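Local coordinates for protein putative HTH-type transcriptional regulator PH0061 (Pyrococcus horikoshii, PDB 2DBB) that probably binds specific DNA sequences through a winged helix-turn-helix domain and regulates transcription as a member of the AsnC family, at residues 72-77 and 129-134; 95-100 and 108-113. One frame throughout, in Å; residues are numbered along the deposited sequence.

Both contacts belong to the same antiparallel sheet. Interaction 1 lies farther from the centre of the chain, where the end of strand 67-76 meets the loop that leads into strand 134-148. Interaction 2 lies nearer the centre and zips together the hairpin of strands 95-102 and 107-114. Strands 67-76 and 107-114 are neighbours, so the two contacts touch: Val72 packs on Leu111, and Ile74 on Val109. Their chemistry differs with place. Interaction 1 is partly buried, has no hydrogen bond across it, and grades from isoleucine packing to exposed lysine. Interaction 2 is fully buried. It carries a backbone ladder, a bulge, bound water and charged groups that pair with the second subunit.

Interaction 1: 72-77 and 129-134; sequences VLIKSK and QRIKNA
Apolar contacts run along one side of strand 67-76. Ile74 and Ile131 reach toward each other tip to tip, and their CD1 methyls meet at 3.7 Å. Both residues hold CG1 anti to the carbonyl carbon (chi1 -56° and -58°), with the rest extended. Val72 CG1 adds a looser touch on Ile131 CD1 at 4.3 Å. The other branch of Ile74, CG2, lies 4.2 Å from Ala134 CB.

Backbone pairing is limited to one antiparallel bridge. Ser76 and Ala134 form a non-hydrogen-bonded pair, CA to CA 4.7 Å, and their side chains diverge. Here the chain, having left helix 117-129, enters the antiparallel sheet of the ferredoxin-like alpha+beta domain, the effector (RAM) domain of AsnC-family regulators, as strand 134-148, outermost within this chain. Lys75 takes up the ladder with Glu135 and Asn136.

Between the two segments the polar groups at the exposed end come close without a hydrogen bond. The Lys77 chain lies over the backbone of Asn133 and Ala134, with CG 3.3 Å from Asn133 O. A bend at its last torsion (chi4 -60°) puts NZ 3.6 Å from Ala134 O. That amine also makes a long, weak ion pair with Glu135.

Interaction 2: 95-100 and 108-113; sequences VKSVEK and IVRLLL
Ser97 and Arg110 are a hydrogen-bonded pair of an antiparallel hairpin, with side chains on the same face, which also carries Glu99 and Ile108. Ser97 OG sits in the crowded position between backbone N and carbonyl carbon (chi1 74°), 3.3 Å from Arg110 CB. Two waters share this hydroxyl. One accepts from Ser97 OG at 2.5 Å and donates to Glu99 OE1 and Ile108 O. The other donates to OG and accepts from Arg110 NE at 2.9 Å, in the guanidinium plane. Arg110 leaves the backbone with CG anti to N and bends at chi3 (-66°). The waters thus tie Ser97 to both charged neighbours.

Lys96 and Leu112 cross obliquely. The lysine chain bends at chi2 (-46°), and its CE lies 3.5 Å from Leu112 CB. Its NZ forms salt bridges with Glu93 and with the C-terminal carboxylate of Ile151 of the second subunit.

The other side of the hairpin is apolar. Val95 and Leu111 lie side by side, with Val95 CG2 3.6 Å from Leu111 CD2. Val95 and Val109 cross obliquely, their CG1 methyls 3.8 Å apart.

Lys96 and Ser97 both oppose Arg110, a classic beta bulge. Arg110 O accepts from Lys96 N at 2.8 Å and weakly from Ser97 N. Arg110 N returns a bond to Ser97 O from above the carbonyl plane. Glu99 and Ile108 exchange two bonds in the carbonyl planes.

Helix 79-89 covers Val98 and Val109, and Phe127 of helix 117-129 covers Val95 and Leu111. Tyr69 of strand 67-76 makes a cation-pi contact with Arg110. Across the dimer interface, Glu99 is salt-bridged to Arg110 of the second subunit, and Arg110 to Glu99 of the second subunit. Residues 97-100 pair antiparallel with a strand of that subunit, which continues the sheet.

Interaction 1: 72-77 and 129-134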
ATOM      1  N   VAL B  72     -12.849  -2.051  -2.350  1.00 19.79           N
ATOM      2  CA  VAL B  72     -13.982  -2.117  -3.258  1.00 20.78           C
ATOM      3  C   VAL B  72     -13.583  -2.936  -4.484  1.00 19.47           C
ATOM      4  O   VAL B  72     -12.627  -2.614  -5.197  1.00 19.72           O
ATOM      5  CB  VAL B  72     -14.443  -0.705  -3.670  1.00 20.81           C
ATOM      6  CG1 VAL B  72     -15.626  -0.793  -4.635  1.00 21.72           C
ATOM      7  CG2 VAL B  72     -14.835   0.075  -2.426  1.00 18.28           C
ATOM      8  N   LEU B  73     -14.310  -4.021  -4.696  1.00 19.05           N
ATOM      9  CA  LEU B  73     -14.065  -4.927  -5.806  1.00 19.94           C
ATOM     10  C   LEU B  73     -15.113  -4.626  -6.872  1.00 20.04           C
ATOM     11  O   LEU B  73     -16.317  -4.710  -6.620  1.00 19.70           O
ATOM     12  CB  LEU B  73     -14.197  -6.370  -5.312  1.00 20.19           C
ATOM     13  CG  LEU B  73     -13.388  -6.675  -4.040  1.00 18.26           C
ATOM     14  CD1 LEU B  73     -13.832  -8.009  -3.456  1.00 18.82           C
ATOM     15  CD2 LEU B  73     -11.905  -6.692  -4.366  1.00 20.17           C
ATOM     16  N   ILE B  74     -14.654  -4.274  -8.062  1.00 20.98           N
ATOM     17  CA  ILE B  74     -15.575  -3.923  -9.132  1.00 21.87           C
ATOM     18  C   ILE B  74     -15.467  -4.792 -10.370  1.00 22.09           C
ATOM     19  O   ILE B  74     -14.372  -5.090 -10.838  1.00 22.12           O
ATOM     20  CB  ILE B  74     -15.359  -2.456  -9.579  1.00 21.76           C
ATOM     21  CG1 ILE B  74     -15.500  -1.512  -8.386  1.00 19.72           C
ATOM     22  CG2 ILE B  74     -16.349  -2.097 -10.678  1.00 22.49           C
ATOM     23  CD1 ILE B  74     -14.937  -0.096  -8.633  1.00 17.22           C
ATOM     24  N   LYS B  75     -16.619  -5.194 -10.896  1.00 24.97           N
ATOM     25  CA  LYS B  75     -16.674  -5.964 -12.130  1.00 27.95           C
ATOM     26  C   LYS B  75     -17.417  -5.080 -13.134  1.00 29.93           C
ATOM     27  O   LYS B  75     -18.587  -4.770 -12.940  1.00 27.19           O
ATOM     28  CB  LYS B  75     -17.434  -7.278 -11.940  1.00 30.31           C
ATOM     29  CG  LYS B  75     -17.363  -8.185 -13.165  1.00 35.08           C
ATOM     30  CD  LYS B  75     -15.908  -8.488 -13.505  1.00 41.76           C
ATOM     31  CE  LYS B  75     -15.753  -9.300 -14.786  1.00 45.58           C
ATOM     32  NZ  LYS B  75     -14.301  -9.551 -15.081  1.00 45.96           N
ATOM     33  N   SER B  76     -16.728  -4.670 -14.196  1.00 32.65           N
ATOM     34  CA  SER B  76     -17.314  -3.813 -15.224  1.00 38.07           C
ATOM     35  C   SER B  76     -18.074  -4.557 -16.320  1.00 42.01           C
ATOM     36  O   SER B  76     -17.851  -5.743 -16.570  1.00 41.30           O
ATOM     37  CB  SER B  76     -16.224  -2.964 -15.879  1.00 39.71           C
ATOM     38  OG  SER B  76     -15.621  -2.095 -14.940  1.00 40.29           O
ATOM     39  N   LYS B  77     -18.977  -3.838 -16.976  1.00 46.47           N
ATOM     40  CA  LYS B  77     -19.757  -4.405 -18.062  1.00 49.90           C
ATOM     41  C   LYS B  77     -18.962  -4.289 -19.362  1.00 51.15           C
ATOM     42  O   LYS B  77     -19.088  -5.140 -20.241  1.00 53.83           O
ATOM     43  CB  LYS B  77     -21.088  -3.662 -18.204  1.00 51.87           C
ATOM     44  CG  LYS B  77     -21.966  -3.688 -16.964  1.00 53.15           C
ATOM     45  CD  LYS B  77     -23.226  -2.856 -17.186  1.00 55.50           C
ATOM     46  CE  LYS B  77     -24.078  -2.767 -15.928  1.00 56.52           C
ATOM     47  NZ  LYS B  77     -24.521  -4.113 -15.458  1.00 58.96           N
ATOM     48  N   GLN B 129     -21.809   6.170  -5.550  1.00 30.61           N
ATOM     49  CA  GLN B 129     -22.623   6.916  -6.508  1.00 35.77           C
ATOM     50  C   GLN B 129     -21.793   7.225  -7.746  1.00 35.70           C
ATOM     51  O   GLN B 129     -22.325   7.350  -8.847  1.00 35.71           O
ATOM     52  CB  GLN B 129     -23.136   8.226  -5.894  1.00 38.54           C
ATOM     53  CG  GLN B 129     -24.159   8.026  -4.788  1.00 44.59           C
ATOM     54  CD  GLN B 129     -24.734   9.332  -4.274  1.00 48.12           C
ATOM     55  OE1 GLN B 129     -24.014  10.181  -3.741  1.00 51.15           O
ATOM     56  NE2 GLN B 129     -26.041   9.501  -4.434  1.00 50.45           N
ATOM     57  N   ARG B 130     -20.481   7.329  -7.553  1.00 37.40           N
ATOM     58  CA  ARG B 130     -19.554   7.626  -8.636  1.00 37.29           C
ATOM     59  C   ARG B 130     -19.255   6.412  -9.500  1.00 37.43           C
ATOM     60  O   ARG B 130     -18.582   6.518 -10.520  1.00 37.14           O
ATOM     61  CB  ARG B 130     -18.259   8.186  -8.054  1.00 40.79           C
ATOM     62  CG  ARG B 130     -18.434   9.565  -7.445  1.00 44.17           C
ATOM     63  CD  ARG B 130     -17.348   9.874  -6.441  1.00 48.43           C
ATOM     64  NE  ARG B 130     -17.383  11.272  -6.021  1.00 50.86           N
ATOM     65  CZ  ARG B 130     -17.034  12.290  -6.800  1.00 51.34           C
ATOM     66  NH1 ARG B 130     -16.621  12.066  -8.041  1.00 50.31           N
ATOM     67  NH2 ARG B 130     -17.098  13.532  -6.337  1.00 52.51           N
ATOM     68  N   ILE B 131     -19.754   5.253  -9.095  1.00 37.67           N
ATOM     69  CA  ILE B 131     -19.527   4.039  -9.863  1.00 39.04           C
ATOM     70  C   ILE B 131     -20.775   3.677 -10.654  1.00 39.57           C
ATOM     71  O   ILE B 131     -21.753   3.175 -10.101  1.00 39.71           O
ATOM     72  CB  ILE B 131     -19.156   2.853  -8.951  1.00 39.28           C
ATOM     73  CG1 ILE B 131     -17.913   3.200  -8.132  1.00 39.09           C
ATOM     74  CG2 ILE B 131     -18.903   1.610  -9.796  1.00 37.59           C
ATOM     75  CD1 ILE B 131     -17.524   2.133  -7.148  1.00 42.22           C
ATOM     76  N   LYS B 132     -20.744   3.941 -11.954  1.00 41.22           N
ATOM     77  CA  LYS B 132     -21.885   3.632 -12.800  1.00 42.77           C
ATOM     78  C   LYS B 132     -21.514   2.543 -13.793  1.00 42.92           C
ATOM     79  O   LYS B 132     -20.334   2.341 -14.091  1.00 42.97           O
ATOM     80  CB  LYS B 132     -22.343   4.875 -13.579  1.00 45.30           C
ATOM     81  CG  LYS B 132     -22.591   6.134 -12.747  1.00 46.72           C
ATOM     82  CD  LYS B 132     -21.330   6.978 -12.628  1.00 48.67           C
ATOM     83  CE  LYS B 132     -21.625   8.323 -11.972  1.00 50.97           C
ATOM     84  NZ  LYS B 132     -20.408   9.181 -11.847  1.00 51.68           N
ATOM     85  N   ASN B 133     -22.524   1.836 -14.289  1.00 41.92           N
ATOM     86  CA  ASN B 133     -22.315   0.792 -15.286  1.00 43.76           C
ATOM     87  C   ASN B 133     -21.485  -0.397 -14.803  1.00 42.04           C
ATOM     88  O   ASN B 133     -20.674  -0.943 -15.559  1.00 42.14           O
ATOM     89  CB  ASN B 133     -21.649   1.401 -16.526  1.00 47.99           C
ATOM     90  CG  ASN B 133     -22.370   2.644 -17.030  1.00 51.74           C
ATOM     91  OD1 ASN B 133     -21.815   3.420 -17.810  1.00 54.66           O
ATOM     92  ND2 ASN B 133     -23.612   2.833 -16.592  1.00 53.78           N
ATOM     93  N   ALA B 134     -21.688  -0.800 -13.554  1.00 38.87           N
ATOM     94  CA  ALA B 134     -20.960  -1.933 -12.995  1.00 35.91           C
ATOM     95  C   ALA B 134     -21.902  -3.118 -12.838  1.00 32.71           C
ATOM     96  O   ALA B 134     -23.045  -2.961 -12.421  1.00 32.75           O
ATOM     97  CB  ALA B 134     -20.357  -1.557 -11.640  1.00 36.10           C
TER

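Interaction 2: 95-100 and 108-113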
ATOM      1  N   VAL B  95      -9.415   7.923  -1.872  1.00 23.85           N
ATOM      2  CA  VAL B  95      -9.201   6.725  -2.680  1.00 23.31           C
ATOM      3  C   VAL B  95      -7.681   6.595  -2.700  1.00 22.73           C
ATOM      4  O   VAL B  95      -7.007   7.396  -3.341  1.00 23.39           O
ATOM      5  CB  VAL B  95      -9.719   6.915  -4.133  1.00 22.24           C
ATOM      6  CG1 VAL B  95      -9.222   5.791  -5.016  1.00 22.17           C
ATOM      7  CG2 VAL B  95     -11.242   6.956  -4.146  1.00 18.88           C
ATOM      8  N   LYS B  96      -7.149   5.597  -1.996  1.00 23.37           N
ATOM      9  CA  LYS B  96      -5.701   5.395  -1.900  1.00 21.67           C
ATOM     10  C   LYS B  96      -5.041   4.604  -3.026  1.00 21.66           C
ATOM     11  O   LYS B  96      -3.872   4.835  -3.356  1.00 20.66           O
ATOM     12  CB  LYS B  96      -5.361   4.758  -0.546  1.00 22.80           C
ATOM     13  CG  LYS B  96      -5.837   5.596   0.645  1.00 26.07           C
ATOM     14  CD  LYS B  96      -5.480   7.061   0.440  1.00 26.20           C
ATOM     15  CE  LYS B  96      -5.958   7.932   1.582  1.00 29.46           C
ATOM     16  NZ  LYS B  96      -5.656   9.367   1.299  1.00 28.29           N
ATOM     17  N   SER B  97      -5.764   3.655  -3.607  1.00 21.06           N
ATOM     18  CA  SER B  97      -5.200   2.889  -4.705  1.00 20.69           C
ATOM     19  C   SER B  97      -6.277   2.435  -5.663  1.00 20.60           C
ATOM     20  O   SER B  97      -7.432   2.237  -5.281  1.00 19.02           O
ATOM     21  CB  SER B  97      -4.406   1.673  -4.202  1.00 20.91           C
ATOM     22  OG  SER B  97      -5.243   0.639  -3.729  1.00 24.00           O
ATOM     23  N   VAL B  98      -5.879   2.299  -6.922  1.00 20.81           N
ATOM     24  CA  VAL B  98      -6.766   1.865  -7.984  1.00 20.12           C
ATOM     25  C   VAL B  98      -5.938   0.971  -8.885  1.00 20.06           C
ATOM     26  O   VAL B  98      -4.855   1.347  -9.341  1.00 21.29           O
ATOM     27  CB  VAL B  98      -7.316   3.064  -8.784  1.00 20.12           C
ATOM     28  CG1 VAL B  98      -8.224   2.571  -9.909  1.00 20.77           C
ATOM     29  CG2 VAL B  98      -8.099   3.977  -7.848  1.00 16.55           C
ATOM     30  N   GLU B  99      -6.448  -0.225  -9.125  1.00 19.16           N
ATOM     31  CA  GLU B  99      -5.737  -1.186  -9.936  1.00 20.80           C
ATOM     32  C   GLU B  99      -6.682  -1.913 -10.880  1.00 20.91           C
ATOM     33  O   GLU B  99      -7.863  -2.094 -10.577  1.00 20.16           O
ATOM     34  CB  GLU B  99      -5.025  -2.188  -9.012  1.00 21.40           C
ATOM     35  CG  GLU B  99      -3.880  -1.583  -8.192  1.00 23.17           C
ATOM     36  CD  GLU B  99      -3.419  -2.483  -7.039  1.00 30.64           C
ATOM     37  OE1 GLU B  99      -4.175  -2.638  -6.052  1.00 32.11           O
ATOM     38  OE2 GLU B  99      -2.303  -3.044  -7.114  1.00 30.50           O
ATOM     39  N   LYS B 100      -6.159  -2.304 -12.037  1.00 20.91           N
ATOM     40  CA  LYS B 100      -6.936  -3.047 -13.013  1.00 23.44           C
ATOM     41  C   LYS B 100      -6.425  -4.476 -12.910  1.00 22.43           C
ATOM     42  O   LYS B 100      -5.225  -4.705 -12.772  1.00 22.38           O
ATOM     43  CB  LYS B 100      -6.708  -2.507 -14.427  1.00 25.75           C
ATOM     44  CG  LYS B 100      -7.087  -1.042 -14.600  1.00 31.68           C
ATOM     45  CD  LYS B 100      -6.832  -0.567 -16.020  1.00 34.53           C
ATOM     46  CE  LYS B 100      -7.680  -1.349 -17.009  1.00 38.01           C
ATOM     47  NZ  LYS B 100      -7.438  -0.887 -18.398  1.00 42.84           N
ATOM     48  N   ILE B 108      -9.920  -2.916  -8.662  1.00 21.49           N
ATOM     49  CA  ILE B 108      -9.727  -3.072  -7.226  1.00 21.28           C
ATOM     50  C   ILE B 108      -9.368  -1.713  -6.658  1.00 20.79           C
ATOM     51  O   ILE B 108      -8.388  -1.106  -7.080  1.00 20.16           O
ATOM     52  CB  ILE B 108      -8.569  -4.045  -6.905  1.00 22.48           C
ATOM     53  CG1 ILE B 108      -8.811  -5.392  -7.593  1.00 24.24           C
ATOM     54  CG2 ILE B 108      -8.466  -4.244  -5.387  1.00 22.39           C
ATOM     55  CD1 ILE B 108     -10.090  -6.049  -7.183  1.00 26.05           C
ATOM     56  N   VAL B 109     -10.153  -1.257  -5.686  1.00 20.65           N
ATOM     57  CA  VAL B 109      -9.949   0.048  -5.080  1.00 20.79           C
ATOM     58  C   VAL B 109      -9.810   0.004  -3.564  1.00 20.13           C
ATOM     59  O   VAL B 109     -10.521  -0.726  -2.890  1.00 22.10           O
ATOM     60  CB  VAL B 109     -11.134   0.983  -5.402  1.00 19.63           C
ATOM     61  CG1 VAL B 109     -10.889   2.374  -4.799  1.00 20.71           C
ATOM     62  CG2 VAL B 109     -11.332   1.066  -6.906  1.00 20.83           C
ATOM     63  N   ARG B 110      -8.883   0.786  -3.031  1.00 19.18           N
ATOM     64  CA  ARG B 110      -8.727   0.858  -1.588  1.00 21.52           C
ATOM     65  C   ARG B 110      -9.142   2.258  -1.162  1.00 21.53           C
ATOM     66  O   ARG B 110      -8.707   3.244  -1.759  1.00 22.47           O
ATOM     67  CB  ARG B 110      -7.280   0.609  -1.147  1.00 19.48           C
ATOM     68  CG  ARG B 110      -7.089   0.810   0.360  1.00 21.73           C
ATOM     69  CD  ARG B 110      -5.628   0.676   0.791  1.00 24.70           C
ATOM     70  NE  ARG B 110      -5.113  -0.679   0.623  1.00 24.77           N
ATOM     71  CZ  ARG B 110      -5.414  -1.706   1.416  1.00 30.13           C
ATOM     72  NH1 ARG B 110      -6.232  -1.540   2.451  1.00 31.35           N
ATOM     73  NH2 ARG B 110      -4.898  -2.906   1.176  1.00 30.43           N
ATOM     74  N   LEU B 111      -9.981   2.331  -0.133  1.00 20.80           N
ATOM     75  CA  LEU B 111     -10.461   3.590   0.416  1.00 20.82           C
ATOM     76  C   LEU B 111     -10.016   3.738   1.868  1.00 22.85           C
ATOM     77  O   LEU B 111      -9.956   2.753   2.613  1.00 21.64           O
ATOM     78  CB  LEU B 111     -11.991   3.634   0.417  1.00 20.65           C
ATOM     79  CG  LEU B 111     -12.792   3.321  -0.842  1.00 21.94           C
ATOM     80  CD1 LEU B 111     -14.280   3.354  -0.498  1.00 20.49           C
ATOM     81  CD2 LEU B 111     -12.455   4.328  -1.936  1.00 21.30           C
ATOM     82  N   LEU B 112      -9.700   4.969   2.263  1.00 23.14           N
ATOM     83  CA  LEU B 112      -9.349   5.264   3.648  1.00 23.88           C
ATOM     84  C   LEU B 112     -10.606   5.951   4.159  1.00 25.45           C
ATOM     85  O   LEU B 112     -10.981   7.009   3.652  1.00 26.40           O
ATOM     86  CB  LEU B 112      -8.163   6.230   3.747  1.00 23.75           C
ATOM     87  CG  LEU B 112      -7.753   6.571   5.190  1.00 23.92           C
ATOM     88  CD1 LEU B 112      -7.185   5.328   5.852  1.00 22.87           C
ATOM     89  CD2 LEU B 112      -6.719   7.695   5.203  1.00 24.07           C
ATOM     90  N   LEU B 113     -11.270   5.344   5.139  1.00 25.66           N
ATOM     91  CA  LEU B 113     -12.509   5.896   5.681  1.00 25.71           C
ATOM     92  C   LEU B 113     -12.398   6.228   7.159  1.00 27.69           C
ATOM     93  O   LEU B 113     -11.480   5.768   7.845  1.00 27.46           O
ATOM     94  CB  LEU B 113     -13.655   4.889   5.510  1.00 25.29           C
ATOM     95  CG  LEU B 113     -13.872   4.244   4.144  1.00 22.70           C
ATOM     96  CD1 LEU B 113     -14.849   3.095   4.288  1.00 25.47           C
ATOM     97  CD2 LEU B 113     -14.374   5.271   3.149  1.00 22.16           C
TER
HETATM   98  O   HOH W   1      -6.126  -1.079  -5.319  1.00 20.88           O
HETATM   99  O   HOH W   2      -3.785  -0.735  -1.926  1.00 26.55           O